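Long-range contact in rhamnose ABC transporter, periplasmic rhamnose-binding protein (Kribbella flavida, PDB 4KVF), which probably binds a sugar, likely rhamnose, as the solute-binding component of an ABC transporter: residues Leu114-Arg118 with Ala131-Asp137. Numbering follows the deposited sequence.
Sequences LNQAR and AAKTCRD
Residues 114-118 are one turn of helix 111-119. Residues 131-137 are an irregular loop between parallel strands 123-127 and 138-141. The closest CA atoms, 5.6 Å apart, are those of Asn-115 and Cys-135. Ala-131 CB lies 4.3 Å from Leu-114 CD1. Ala-132 to Cys-135 form a type I beta turn, closed by a hydrogen bond from Cys-135 N to Ala-132 O (3.0 Å). Thr-134 O accepts a weak hydrogen bond from Asn-115 ND2 (3.3 Å). Cys-135 (chi1 m) forms a disulfide with Cys-111, first residue of helix 111-119. Cys-135 O sits 3.4 Å from Leu-114 CB and has no polar partner. Arg-136 points its CA-to-CB bond away; its guanidinium salt-bridges Asp-130. Asp-137 OD1 receives Arg-118 NH2 at 2.9 Å, a salt bridge. Asp-137 OD2 accepts a hydrogen bond from Val-124 N. Arg-118 (chi1 m, chi2 t, chi3 p) donates a hydrogen bond from NH1 to Asn-115 OD1, 3.1 Å. In this Rossmann-like lobe of a periplasmic binding protein, loop and helix are therefore joined covalently and by charge.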
ATOM      1  N   LEU A 114     -11.192  -6.453 -19.171  1.00 25.09           N
ATOM      2  CA  LEU A 114     -11.880  -6.527 -17.880  1.00 26.78           C
ATOM      3  C   LEU A 114     -13.398  -6.436 -18.032  1.00 27.40           C
ATOM      4  O   LEU A 114     -14.136  -7.151 -17.354  1.00 26.90           O
ATOM      5  CB  LEU A 114     -11.374  -5.471 -16.883  1.00 26.87           C
ATOM      6  CG  LEU A 114      -9.949  -5.707 -16.359  1.00 24.12           C
ATOM      7  CD1 LEU A 114      -9.562  -4.616 -15.373  1.00 23.27           C
ATOM      8  CD2 LEU A 114      -9.818  -7.087 -15.706  1.00 26.88           C
ATOM      9  N   ASN A 115     -13.870  -5.566 -18.916  1.00 28.16           N
ATOM     10  CA  ASN A 115     -15.313  -5.438 -19.111  1.00 30.65           C
ATOM     11  C   ASN A 115     -15.886  -6.630 -19.866  1.00 29.73           C
ATOM     12  O   ASN A 115     -17.050  -6.992 -19.688  1.00 32.78           O
ATOM     13  CB  ASN A 115     -15.677  -4.105 -19.774  1.00 35.39           C
ATOM     14  CG  ASN A 115     -15.732  -2.967 -18.767  1.00 36.08           C
ATOM     15  OD1 ASN A 115     -16.059  -3.185 -17.592  1.00 39.44           O
ATOM     16  ND2 ASN A 115     -15.402  -1.756 -19.209  1.00 35.25           N
ATOM     17  N   GLN A 116     -15.055  -7.254 -20.696  1.00 30.05           N
ATOM     18  CA  GLN A 116     -15.447  -8.508 -21.324  1.00 31.07           C
ATOM     19  C   GLN A 116     -15.636  -9.573 -20.241  1.00 33.75           C
ATOM     20  O   GLN A 116     -16.582 -10.364 -20.292  1.00 33.97           O
ATOM     21  CB  GLN A 116     -14.384  -8.956 -22.322  1.00 36.60           C
ATOM     22  CG  GLN A 116     -14.730 -10.228 -23.064  1.00 49.68           C
ATOM     23  CD  GLN A 116     -15.390  -9.960 -24.402  1.00 62.77           C
ATOM     24  OE1 GLN A 116     -16.252  -9.085 -24.523  1.00 58.64           O
ATOM     25  NE2 GLN A 116     -14.984 -10.714 -25.419  1.00 68.97           N
ATOM     26  N   ALA A 117     -14.734  -9.586 -19.262  1.00 28.59           N
ATOM     27  CA  ALA A 117     -14.849 -10.522 -18.141  1.00 27.58           C
ATOM     28  C   ALA A 117     -16.141 -10.267 -17.374  1.00 32.45           C
ATOM     29  O   ALA A 117     -16.902 -11.194 -17.092  1.00 30.05           O
ATOM     30  CB  ALA A 117     -13.646 -10.408 -17.201  1.00 27.61           C
ATOM     31  N   ARG A 118     -16.407  -9.004 -17.058  1.00 26.66           N
ATOM     32  CA  ARG A 118     -17.610  -8.679 -16.295  1.00 30.39           C
ATOM     33  C   ARG A 118     -18.902  -9.023 -17.037  1.00 37.12           C
ATOM     34  O   ARG A 118     -19.880  -9.429 -16.411  1.00 37.45           O
ATOM     35  CB  ARG A 118     -17.597  -7.214 -15.851  1.00 33.53           C
ATOM     36  CG  ARG A 118     -16.386  -6.854 -15.007  1.00 33.27           C
ATOM     37  CD  ARG A 118     -16.259  -5.354 -14.897  1.00 32.95           C
ATOM     38  NE  ARG A 118     -17.126  -4.831 -13.854  1.00 34.64           N
ATOM     39  CZ  ARG A 118     -17.556  -3.576 -13.805  1.00 39.54           C
ATOM     40  NH1 ARG A 118     -17.221  -2.720 -14.765  1.00 33.49           N
ATOM     41  NH2 ARG A 118     -18.333  -3.187 -12.803  1.00 37.26           N
ATOM     42  N   ALA A 131      -7.929   0.396 -11.815  1.00 23.23           N
ATOM     43  CA  ALA A 131      -8.284   0.612 -13.220  1.00 28.19           C
ATOM     44  C   ALA A 131      -9.309   1.742 -13.272  1.00 26.92           C
ATOM     45  O   ALA A 131      -9.748   2.220 -12.226  1.00 29.47           O
ATOM     46  CB  ALA A 131      -8.860  -0.665 -13.830  1.00 25.04           C
ATOM     47  N   ALA A 132      -9.673   2.189 -14.473  1.00 24.96           N
ATOM     48  CA  ALA A 132     -10.727   3.189 -14.601  1.00 26.43           C
ATOM     49  C   ALA A 132     -11.966   2.673 -13.870  1.00 29.13           C
ATOM     50  O   ALA A 132     -12.231   1.468 -13.868  1.00 28.02           O
ATOM     51  CB  ALA A 132     -11.042   3.469 -16.061  1.00 30.27           C
ATOM     52  N   LYS A 133     -12.713   3.581 -13.243  1.00 29.30           N
ATOM     53  CA  LYS A 133     -13.785   3.186 -12.326  1.00 28.48           C
ATOM     54  C   LYS A 133     -14.846   2.296 -12.977  1.00 30.25           C
ATOM     55  O   LYS A 133     -15.483   1.483 -12.308  1.00 31.90           O
ATOM     56  CB  LYS A 133     -14.435   4.419 -11.678  1.00 38.15           C
ATOM     57  CG  LYS A 133     -13.446   5.402 -11.037  1.00 51.36           C
ATOM     58  CD  LYS A 133     -12.578   4.741  -9.967  1.00 52.83           C
ATOM     59  CE  LYS A 133     -11.807   5.763  -9.135  1.00 57.84           C
ATOM     60  NZ  LYS A 133     -10.825   6.559  -9.928  1.00 64.06           N
ATOM     61  N   THR A 134     -15.013   2.446 -14.286  1.00 28.88           N
ATOM     62  CA  THR A 134     -16.028   1.715 -15.043  1.00 26.78           C
ATOM     63  C   THR A 134     -15.577   0.347 -15.560  1.00 28.35           C
ATOM     64  O   THR A 134     -16.268  -0.258 -16.375  1.00 33.25           O
ATOM     65  CB  THR A 134     -16.502   2.543 -16.252  1.00 35.71           C
ATOM     66  OG1 THR A 134     -15.365   2.920 -17.036  1.00 43.53           O
ATOM     67  CG2 THR A 134     -17.224   3.807 -15.788  1.00 44.16           C
ATOM     68  N   CYS A 135     -14.430  -0.132 -15.090  1.00 25.58           N
ATOM     69  CA  CYS A 135     -13.852  -1.380 -15.592  1.00 27.28           C
ATOM     70  C   CYS A 135     -13.568  -2.376 -14.478  1.00 25.11           C
ATOM     71  O   CYS A 135     -12.873  -3.362 -14.690  1.00 27.68           O
ATOM     72  CB  CYS A 135     -12.559  -1.097 -16.363  1.00 36.01           C
ATOM     73  SG  CYS A 135     -12.748   0.262 -17.564  1.00 41.00           S
ATOM     74  N   ARG A 136     -14.063  -2.098 -13.278  1.00 25.84           N
ATOM     75  CA  ARG A 136     -13.961  -3.069 -12.192  1.00 23.01           C
ATOM     76  C   ARG A 136     -15.103  -2.896 -11.190  1.00 23.87           C
ATOM     77  O   ARG A 136     -15.719  -1.836 -11.114  1.00 26.80           O
ATOM     78  CB  ARG A 136     -12.600  -2.979 -11.485  1.00 20.56           C
ATOM     79  CG  ARG A 136     -12.459  -1.844 -10.463  1.00 22.73           C
ATOM     80  CD  ARG A 136     -12.467  -0.445 -11.068  1.00 26.56           C
ATOM     81  NE  ARG A 136     -12.166   0.524 -10.018  1.00 25.48           N
ATOM     82  CZ  ARG A 136     -13.063   1.097  -9.225  1.00 28.10           C
ATOM     83  NH1 ARG A 136     -14.359   0.832  -9.369  1.00 28.24           N
ATOM     84  NH2 ARG A 136     -12.664   1.940  -8.281  1.00 26.05           N
ATOM     85  N   ASP A 137     -15.390  -3.943 -10.424  1.00 23.62           N
ATOM     86  CA  ASP A 137     -16.483  -3.884  -9.455  1.00 24.32           C
ATOM     87  C   ASP A 137     -16.066  -3.260  -8.127  1.00 21.75           C
ATOM     88  O   ASP A 137     -16.869  -2.598  -7.482  1.00 25.17           O
ATOM     89  CB  ASP A 137     -17.060  -5.283  -9.239  1.00 27.06           C
ATOM     90  CG  ASP A 137     -17.593  -5.882 -10.528  1.00 27.24           C
ATOM     91  OD1 ASP A 137     -18.676  -5.443 -10.975  1.00 31.61           O
ATOM     92  OD2 ASP A 137     -16.925  -6.781 -11.087  1.00 29.36           O
TER